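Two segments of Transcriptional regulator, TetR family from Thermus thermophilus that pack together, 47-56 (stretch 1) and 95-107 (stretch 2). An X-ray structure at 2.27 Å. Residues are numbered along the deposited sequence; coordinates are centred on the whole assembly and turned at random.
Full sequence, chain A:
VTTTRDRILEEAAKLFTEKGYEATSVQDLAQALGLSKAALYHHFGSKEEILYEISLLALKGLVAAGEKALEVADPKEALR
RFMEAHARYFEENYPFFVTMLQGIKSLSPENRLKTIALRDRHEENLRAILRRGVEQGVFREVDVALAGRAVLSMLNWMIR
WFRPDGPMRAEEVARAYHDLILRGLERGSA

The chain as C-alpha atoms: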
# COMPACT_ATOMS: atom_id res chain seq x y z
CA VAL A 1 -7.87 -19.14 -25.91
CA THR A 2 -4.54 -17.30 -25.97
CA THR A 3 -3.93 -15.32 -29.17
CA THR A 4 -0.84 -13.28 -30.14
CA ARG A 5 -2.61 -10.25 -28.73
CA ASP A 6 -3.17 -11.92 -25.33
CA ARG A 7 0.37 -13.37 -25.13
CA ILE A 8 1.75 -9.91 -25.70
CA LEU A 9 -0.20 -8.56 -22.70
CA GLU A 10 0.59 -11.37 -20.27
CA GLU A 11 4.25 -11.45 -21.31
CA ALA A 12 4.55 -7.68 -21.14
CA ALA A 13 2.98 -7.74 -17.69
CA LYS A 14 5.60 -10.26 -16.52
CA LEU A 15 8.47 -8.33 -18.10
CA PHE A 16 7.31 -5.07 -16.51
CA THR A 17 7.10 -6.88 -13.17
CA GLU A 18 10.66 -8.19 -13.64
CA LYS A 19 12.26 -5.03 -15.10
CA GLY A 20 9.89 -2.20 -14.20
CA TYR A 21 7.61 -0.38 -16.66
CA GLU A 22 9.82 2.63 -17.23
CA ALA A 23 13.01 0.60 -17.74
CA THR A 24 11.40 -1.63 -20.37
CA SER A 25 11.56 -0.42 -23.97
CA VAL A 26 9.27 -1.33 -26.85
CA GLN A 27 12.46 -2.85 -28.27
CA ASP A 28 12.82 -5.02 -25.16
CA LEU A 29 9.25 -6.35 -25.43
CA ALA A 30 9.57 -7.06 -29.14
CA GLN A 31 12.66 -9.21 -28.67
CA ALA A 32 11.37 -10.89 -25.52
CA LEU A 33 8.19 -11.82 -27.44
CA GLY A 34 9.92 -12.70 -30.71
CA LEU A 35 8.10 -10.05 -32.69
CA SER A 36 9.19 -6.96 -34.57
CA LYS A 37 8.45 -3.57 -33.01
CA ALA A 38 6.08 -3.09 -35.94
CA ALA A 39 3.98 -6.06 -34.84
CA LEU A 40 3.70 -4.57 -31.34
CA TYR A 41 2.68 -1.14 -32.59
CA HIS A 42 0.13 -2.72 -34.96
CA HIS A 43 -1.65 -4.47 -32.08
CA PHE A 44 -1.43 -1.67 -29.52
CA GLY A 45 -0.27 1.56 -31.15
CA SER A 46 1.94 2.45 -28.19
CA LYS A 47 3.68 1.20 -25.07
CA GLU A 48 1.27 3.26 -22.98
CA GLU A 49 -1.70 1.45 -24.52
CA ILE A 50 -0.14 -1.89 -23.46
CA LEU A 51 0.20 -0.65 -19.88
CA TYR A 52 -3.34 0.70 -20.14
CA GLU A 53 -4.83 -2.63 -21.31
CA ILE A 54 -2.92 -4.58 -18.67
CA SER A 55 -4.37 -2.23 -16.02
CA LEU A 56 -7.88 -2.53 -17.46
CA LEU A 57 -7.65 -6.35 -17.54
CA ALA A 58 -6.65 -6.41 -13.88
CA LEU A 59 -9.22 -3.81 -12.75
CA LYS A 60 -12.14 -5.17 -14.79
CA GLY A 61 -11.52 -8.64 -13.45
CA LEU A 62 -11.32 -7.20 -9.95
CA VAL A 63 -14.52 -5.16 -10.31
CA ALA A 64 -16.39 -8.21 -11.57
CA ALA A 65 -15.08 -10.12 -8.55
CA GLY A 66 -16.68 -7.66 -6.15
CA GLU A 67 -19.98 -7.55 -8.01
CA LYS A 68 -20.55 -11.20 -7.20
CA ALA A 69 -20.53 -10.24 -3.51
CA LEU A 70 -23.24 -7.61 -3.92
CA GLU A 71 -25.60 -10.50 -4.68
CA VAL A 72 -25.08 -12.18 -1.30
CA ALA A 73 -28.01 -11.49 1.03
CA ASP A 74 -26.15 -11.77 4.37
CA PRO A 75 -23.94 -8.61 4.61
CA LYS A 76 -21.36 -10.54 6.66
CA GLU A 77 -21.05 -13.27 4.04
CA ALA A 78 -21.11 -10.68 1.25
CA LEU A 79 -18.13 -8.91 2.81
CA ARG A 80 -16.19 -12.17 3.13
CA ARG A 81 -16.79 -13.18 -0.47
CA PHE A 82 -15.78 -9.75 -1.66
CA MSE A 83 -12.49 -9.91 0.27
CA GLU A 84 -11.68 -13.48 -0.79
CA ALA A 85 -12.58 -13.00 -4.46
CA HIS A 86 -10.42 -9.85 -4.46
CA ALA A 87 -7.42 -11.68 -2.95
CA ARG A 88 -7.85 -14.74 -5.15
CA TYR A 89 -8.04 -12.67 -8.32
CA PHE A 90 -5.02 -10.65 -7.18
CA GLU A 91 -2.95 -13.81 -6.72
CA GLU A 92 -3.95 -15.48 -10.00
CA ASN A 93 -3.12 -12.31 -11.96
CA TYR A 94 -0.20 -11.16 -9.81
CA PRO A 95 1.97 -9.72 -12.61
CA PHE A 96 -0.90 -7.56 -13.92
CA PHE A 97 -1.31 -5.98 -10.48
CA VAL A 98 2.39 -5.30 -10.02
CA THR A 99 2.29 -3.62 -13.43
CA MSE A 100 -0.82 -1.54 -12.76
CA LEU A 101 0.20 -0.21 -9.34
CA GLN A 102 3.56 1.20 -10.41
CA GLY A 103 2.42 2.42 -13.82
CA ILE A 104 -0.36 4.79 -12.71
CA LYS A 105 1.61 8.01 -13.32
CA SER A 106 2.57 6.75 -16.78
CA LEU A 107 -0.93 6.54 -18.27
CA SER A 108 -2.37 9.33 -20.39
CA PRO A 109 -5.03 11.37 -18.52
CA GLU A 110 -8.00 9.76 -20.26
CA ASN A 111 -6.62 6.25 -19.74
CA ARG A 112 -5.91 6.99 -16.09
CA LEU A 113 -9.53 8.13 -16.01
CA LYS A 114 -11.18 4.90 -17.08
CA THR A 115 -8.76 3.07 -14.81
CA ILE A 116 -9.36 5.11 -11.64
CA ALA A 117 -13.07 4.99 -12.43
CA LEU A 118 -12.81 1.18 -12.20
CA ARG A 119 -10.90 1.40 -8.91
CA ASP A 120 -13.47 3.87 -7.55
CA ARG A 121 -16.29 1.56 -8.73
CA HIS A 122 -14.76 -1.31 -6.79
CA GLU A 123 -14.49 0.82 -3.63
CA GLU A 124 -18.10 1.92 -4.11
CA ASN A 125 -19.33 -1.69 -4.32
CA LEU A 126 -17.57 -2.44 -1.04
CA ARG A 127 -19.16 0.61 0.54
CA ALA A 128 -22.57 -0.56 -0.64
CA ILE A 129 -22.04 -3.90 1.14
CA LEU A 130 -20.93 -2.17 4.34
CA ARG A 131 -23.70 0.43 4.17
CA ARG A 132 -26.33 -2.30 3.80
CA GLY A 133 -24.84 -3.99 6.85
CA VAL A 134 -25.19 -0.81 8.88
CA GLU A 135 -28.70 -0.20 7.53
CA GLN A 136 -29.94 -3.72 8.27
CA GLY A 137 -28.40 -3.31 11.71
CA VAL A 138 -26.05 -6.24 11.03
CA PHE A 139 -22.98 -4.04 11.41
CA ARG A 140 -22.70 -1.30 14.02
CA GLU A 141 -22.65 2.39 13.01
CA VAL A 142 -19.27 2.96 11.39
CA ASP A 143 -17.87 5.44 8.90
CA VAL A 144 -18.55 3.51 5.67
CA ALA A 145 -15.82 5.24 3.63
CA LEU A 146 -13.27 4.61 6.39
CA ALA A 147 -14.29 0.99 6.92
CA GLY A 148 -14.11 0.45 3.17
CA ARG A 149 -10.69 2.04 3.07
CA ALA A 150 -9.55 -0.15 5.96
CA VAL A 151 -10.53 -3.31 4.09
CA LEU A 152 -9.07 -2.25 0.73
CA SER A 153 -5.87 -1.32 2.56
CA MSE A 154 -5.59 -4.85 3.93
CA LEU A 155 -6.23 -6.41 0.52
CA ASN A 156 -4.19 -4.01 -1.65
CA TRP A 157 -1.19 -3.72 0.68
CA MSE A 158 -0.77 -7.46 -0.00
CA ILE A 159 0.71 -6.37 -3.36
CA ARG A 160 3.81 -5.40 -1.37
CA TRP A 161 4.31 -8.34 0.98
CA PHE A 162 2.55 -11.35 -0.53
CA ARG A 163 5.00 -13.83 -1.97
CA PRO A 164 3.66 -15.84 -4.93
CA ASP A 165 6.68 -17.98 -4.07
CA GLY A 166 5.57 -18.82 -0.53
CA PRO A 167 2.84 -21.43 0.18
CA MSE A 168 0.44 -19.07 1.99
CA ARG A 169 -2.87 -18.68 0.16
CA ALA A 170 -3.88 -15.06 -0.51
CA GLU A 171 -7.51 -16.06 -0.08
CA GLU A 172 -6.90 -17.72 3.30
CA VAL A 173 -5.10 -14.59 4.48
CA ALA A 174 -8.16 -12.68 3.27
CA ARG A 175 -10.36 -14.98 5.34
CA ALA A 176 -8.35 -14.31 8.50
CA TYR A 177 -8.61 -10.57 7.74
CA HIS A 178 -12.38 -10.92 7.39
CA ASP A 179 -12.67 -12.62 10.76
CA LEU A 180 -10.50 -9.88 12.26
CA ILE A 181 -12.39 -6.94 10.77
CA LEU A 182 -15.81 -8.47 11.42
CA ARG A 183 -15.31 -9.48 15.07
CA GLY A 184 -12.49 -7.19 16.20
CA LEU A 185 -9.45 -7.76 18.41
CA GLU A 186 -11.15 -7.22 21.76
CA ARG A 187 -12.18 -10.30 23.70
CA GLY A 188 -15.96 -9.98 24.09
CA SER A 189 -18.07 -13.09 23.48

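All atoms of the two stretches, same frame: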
# COMPACT_ATOMS: atom_id res chain seq x y z
N LYS A 47 3.29 1.89 -26.30
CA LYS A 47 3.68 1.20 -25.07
C LYS A 47 2.66 1.53 -23.99
O LYS A 47 2.29 0.68 -23.18
CB LYS A 47 5.06 1.70 -24.63
CG LYS A 47 5.64 1.04 -23.39
CD LYS A 47 6.90 1.82 -22.95
CE LYS A 47 7.40 1.39 -21.58
NZ LYS A 47 8.54 2.23 -21.13
N GLU A 48 2.23 2.78 -23.97
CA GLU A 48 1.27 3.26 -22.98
C GLU A 48 -0.06 2.51 -23.09
O GLU A 48 -0.70 2.24 -22.08
CB GLU A 48 1.08 4.78 -23.15
CG GLU A 48 0.22 5.48 -22.10
CD GLU A 48 -1.27 5.33 -22.37
OE1 GLU A 48 -1.63 5.05 -23.53
OE2 GLU A 48 -2.07 5.50 -21.42
N GLU A 49 -0.45 2.18 -24.31
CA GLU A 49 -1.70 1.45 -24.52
C GLU A 49 -1.58 0.04 -23.96
O GLU A 49 -2.58 -0.52 -23.50
CB GLU A 49 -2.05 1.39 -26.01
CG GLU A 49 -3.24 0.49 -26.36
CD GLU A 49 -4.56 1.02 -25.87
OE1 GLU A 49 -4.67 2.25 -25.68
OE2 GLU A 49 -5.50 0.22 -25.69
N ILE A 50 -0.37 -0.53 -23.99
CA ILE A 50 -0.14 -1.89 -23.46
C ILE A 50 -0.31 -1.84 -21.94
O ILE A 50 -0.99 -2.69 -21.35
CB ILE A 50 1.29 -2.41 -23.81
CG1 ILE A 50 1.42 -2.56 -25.33
CG2 ILE A 50 1.55 -3.76 -23.12
CD1 ILE A 50 2.76 -3.13 -25.80
N LEU A 51 0.31 -0.84 -21.32
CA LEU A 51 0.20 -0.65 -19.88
C LEU A 51 -1.27 -0.39 -19.52
O LEU A 51 -1.77 -0.86 -18.52
CB LEU A 51 1.03 0.57 -19.44
CG LEU A 51 0.74 1.03 -18.01
CD1 LEU A 51 1.07 -0.10 -17.05
CD2 LEU A 51 1.56 2.27 -17.68
N TYR A 52 -1.94 0.39 -20.36
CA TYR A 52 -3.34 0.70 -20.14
C TYR A 52 -4.21 -0.57 -20.17
O TYR A 52 -5.01 -0.78 -19.27
CB TYR A 52 -3.81 1.71 -21.19
CG TYR A 52 -5.30 1.91 -21.24
CD1 TYR A 52 -6.00 2.40 -20.13
CD2 TYR A 52 -6.02 1.57 -22.38
CE1 TYR A 52 -7.38 2.54 -20.16
CE2 TYR A 52 -7.39 1.71 -22.43
CZ TYR A 52 -8.07 2.19 -21.32
OH TYR A 52 -9.44 2.30 -21.37
N GLU A 53 -4.03 -1.40 -21.19
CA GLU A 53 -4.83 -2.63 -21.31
C GLU A 53 -4.52 -3.65 -20.20
O GLU A 53 -5.41 -4.35 -19.74
CB GLU A 53 -4.66 -3.24 -22.70
CG GLU A 53 -5.55 -2.52 -23.71
CD GLU A 53 -5.45 -3.07 -25.11
OE1 GLU A 53 -5.56 -4.30 -25.29
OE2 GLU A 53 -5.28 -2.25 -26.04
N ILE A 54 -3.27 -3.70 -19.77
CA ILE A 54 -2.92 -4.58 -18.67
C ILE A 54 -3.69 -4.10 -17.42
O ILE A 54 -4.28 -4.90 -16.69
CB ILE A 54 -1.41 -4.55 -18.40
CG1 ILE A 54 -0.68 -5.38 -19.47
CG2 ILE A 54 -1.11 -5.07 -16.99
CD1 ILE A 54 0.83 -5.31 -19.40
N SER A 55 -3.68 -2.79 -17.18
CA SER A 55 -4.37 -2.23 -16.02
C SER A 55 -5.87 -2.52 -16.09
O SER A 55 -6.47 -2.97 -15.11
CB SER A 55 -4.14 -0.72 -15.95
OG SER A 55 -2.76 -0.45 -15.78
N LEU A 56 -6.46 -2.27 -17.25
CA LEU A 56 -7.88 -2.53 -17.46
C LEU A 56 -8.20 -4.00 -17.15
O LEU A 56 -9.09 -4.29 -16.36
CB LEU A 56 -8.24 -2.22 -18.92
CG LEU A 56 -9.45 -1.33 -19.22
CD1 LEU A 56 -9.38 -0.05 -18.40
CD2 LEU A 56 -9.46 -1.02 -20.72
N PRO A 95 1.21 -10.65 -11.77
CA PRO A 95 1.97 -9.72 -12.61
C PRO A 95 1.20 -8.51 -13.16
O PRO A 95 1.77 -7.43 -13.33
CB PRO A 95 2.54 -10.62 -13.72
CG PRO A 95 1.65 -11.84 -13.70
CD PRO A 95 1.31 -12.04 -12.26
N PHE A 96 -0.10 -8.67 -13.42
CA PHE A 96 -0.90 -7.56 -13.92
C PHE A 96 -1.06 -6.48 -12.85
O PHE A 96 -1.11 -5.29 -13.15
CB PHE A 96 -2.29 -8.03 -14.34
CG PHE A 96 -2.31 -8.83 -15.60
CD1 PHE A 96 -2.02 -10.19 -15.59
CD2 PHE A 96 -2.61 -8.22 -16.82
CE1 PHE A 96 -2.03 -10.93 -16.77
CE2 PHE A 96 -2.62 -8.95 -18.01
CZ PHE A 96 -2.33 -10.31 -17.98
N PHE A 97 -1.15 -6.91 -11.59
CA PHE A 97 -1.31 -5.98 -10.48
C PHE A 97 -0.02 -5.24 -10.19
O PHE A 97 -0.05 -4.04 -9.90
CB PHE A 97 -1.80 -6.74 -9.24
CG PHE A 97 -3.27 -7.00 -9.26
CD1 PHE A 97 -4.16 -6.07 -8.73
CD2 PHE A 97 -3.78 -8.12 -9.89
CE1 PHE A 97 -5.54 -6.26 -8.82
CE2 PHE A 97 -5.15 -8.33 -9.99
CZ PHE A 97 -6.03 -7.39 -9.45
N VAL A 98 1.10 -5.94 -10.26
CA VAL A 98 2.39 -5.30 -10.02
C VAL A 98 2.60 -4.26 -11.12
O VAL A 98 3.15 -3.19 -10.87
CB VAL A 98 3.54 -6.33 -10.05
CG1 VAL A 98 4.89 -5.61 -9.97
CG2 VAL A 98 3.38 -7.31 -8.89
N THR A 99 2.13 -4.56 -12.32
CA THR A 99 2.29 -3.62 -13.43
C THR A 99 1.41 -2.39 -13.24
O THR A 99 1.88 -1.25 -13.35
CB THR A 99 1.92 -4.28 -14.78
OG1 THR A 99 2.83 -5.36 -15.06
CG2 THR A 99 1.99 -3.26 -15.91
N MSE A 100 0.13 -2.62 -12.96
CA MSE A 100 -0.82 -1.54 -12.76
C MSE A 100 -0.47 -0.53 -11.65
O MSE A 100 -0.53 0.68 -11.86
CB MSE A 100 -2.21 -2.11 -12.46
CG MSE A 100 -3.16 -1.04 -11.98
SE MSE A 100 -4.46 -1.71 -10.76
CE MSE A 100 -3.32 -2.03 -9.23
N LEU A 101 -0.13 -1.05 -10.48
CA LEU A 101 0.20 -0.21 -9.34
C LEU A 101 1.30 0.81 -9.64
O LEU A 101 1.11 2.01 -9.44
CB LEU A 101 0.63 -1.08 -8.15
CG LEU A 101 0.78 -0.37 -6.80
CD1 LEU A 101 -0.56 0.21 -6.40
CD2 LEU A 101 1.28 -1.34 -5.74
N GLN A 102 2.43 0.33 -10.12
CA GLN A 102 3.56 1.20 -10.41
C GLN A 102 3.33 2.14 -11.60
O GLN A 102 3.76 3.29 -11.58
CB GLN A 102 4.82 0.36 -10.66
CG GLN A 102 4.80 -0.44 -11.96
CD GLN A 102 6.09 -1.19 -12.22
OE1 GLN A 102 7.18 -0.61 -12.26
NE2 GLN A 102 5.99 -2.50 -12.41
N GLY A 103 2.64 1.63 -12.62
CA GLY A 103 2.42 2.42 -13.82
C GLY A 103 1.47 3.60 -13.81
O GLY A 103 1.53 4.42 -14.72
N ILE A 104 0.62 3.71 -12.79
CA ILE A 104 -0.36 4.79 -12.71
C ILE A 104 0.05 6.15 -13.30
O ILE A 104 -0.63 6.68 -14.18
CB ILE A 104 -0.83 5.02 -11.25
CG1 ILE A 104 -1.93 6.08 -11.21
CG2 ILE A 104 0.35 5.44 -10.37
CD1 ILE A 104 -3.20 5.67 -11.93
N LYS A 105 1.16 6.71 -12.83
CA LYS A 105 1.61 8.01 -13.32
C LYS A 105 1.97 8.02 -14.81
O LYS A 105 2.04 9.09 -15.43
CB LYS A 105 2.82 8.49 -12.51
CG LYS A 105 3.97 7.50 -12.46
CD LYS A 105 5.23 8.14 -11.88
CE LYS A 105 6.28 7.09 -11.57
NZ LYS A 105 5.81 6.09 -10.57
N SER A 106 2.18 6.84 -15.38
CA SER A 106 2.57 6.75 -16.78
C SER A 106 1.42 6.79 -17.79
O SER A 106 1.65 7.06 -18.96
CB SER A 106 3.40 5.48 -17.00
OG SER A 106 4.63 5.55 -16.30
N LEU A 107 0.20 6.51 -17.35
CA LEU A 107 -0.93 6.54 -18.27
C LEU A 107 -1.28 7.94 -18.73
O LEU A 107 -0.96 8.92 -18.06
CB LEU A 107 -2.17 5.93 -17.61
CG LEU A 107 -2.12 4.44 -17.26
CD1 LEU A 107 -3.38 4.08 -16.51
CD2 LEU A 107 -1.99 3.61 -18.53

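The contact between these two stretches is made by shape and apolar packing; no hydrogen bond crosses it. Helix 47-56 meets helix 95-103 with their N-to-C directions 120° apart and their axes 8.7 Å apart at closest approach, and the turn that follows the second helix carries the contact on to Leu-107. About 550 Å² is buried, both sides summed. The backbones come closest at Ser-55 and Met-100, whose CA atoms are 4.9 Å apart, whereas the CA atoms of Leu-51 and Gly-103 are separated by 7.1 Å, room that the leucine side chain fills.

Apolar packing does most of the work. Leu-51, with chi1 t and chi2 p, leaves its backbone sideways but brings its end nearer to the second stretch, where its branches meet several neighbours: CD1 lies 3.5 Å from Thr-99 CG2, and CD2 lies 3.7 Å from Gly-103 O and 3.8 Å from Ser-106 CB. Leu-107 reaches back from the turn. Its chi1 m, chi2 t rotamer places CD2 3.8 Å from Leu-51 CG and 3.7 Å from Tyr-52 CB, with the same methyl near the plane of the tyrosine ring, at its edge. Leu-107 is the residue most covered by the other stretch. One turn along the first helix from Leu-51, Ile-54 points toward the second helix and sets its CG2 3.5 Å from Phe-96 CD2 and 3.7 Å from Thr-99 CG2. A beta-branched side chain suits this place because it carries a methyl close to its own backbone, within reach of both neighbours.

Small residues make room. At Gly-103 the room is for a side chain: a CB there would point toward the first helix and lie 2.8 Å from Leu-51 CD1, a clash. Ser-55 serves the close backbone approach, its OG lying 3.8 Å from both CA and CB of Met-100. That residue is selenomethionine; its CB takes part in the contact while the end of its side chain leads away.

The hydroxyls of Ser-55 and Thr-99 are satisfied within their own helices; Ser-106 OG is bonded elsewhere in the structure. Ser-55 OG donates to Leu-51 O at 2.9 Å, and Thr-99 OG1 donates to Pro-95 O at the same distance. In Thr-99 this bond, with chi1 m, ties the hydroxyl to its own backbone and leaves CG2 to pack against Leu-51 and Ile-54. The rule is economical: a buried serine or threonine can donate its hydrogen bond to a carbonyl one turn back; threonine then still offers a methyl for packing, while in Ser-55 the satisfied OG itself rests against Met-100.

At the start of the first stretch, Glu-48 starts sideways and bends inward, its CG 3.8 Å from Ser-106 O and its OE2 3.5 Å from Leu-107 CD2. Its aliphatic portion thus covers the turn, while OE2 is hydrogen-bonded just beyond one of the stretches. Lys-47, Glu-49, Ile-50, Glu-53 and Leu-56 make no contact here, so the packing face repeats with the helix: Glu-48, then Leu-51 and Tyr-52, then Ile-54 and Ser-55.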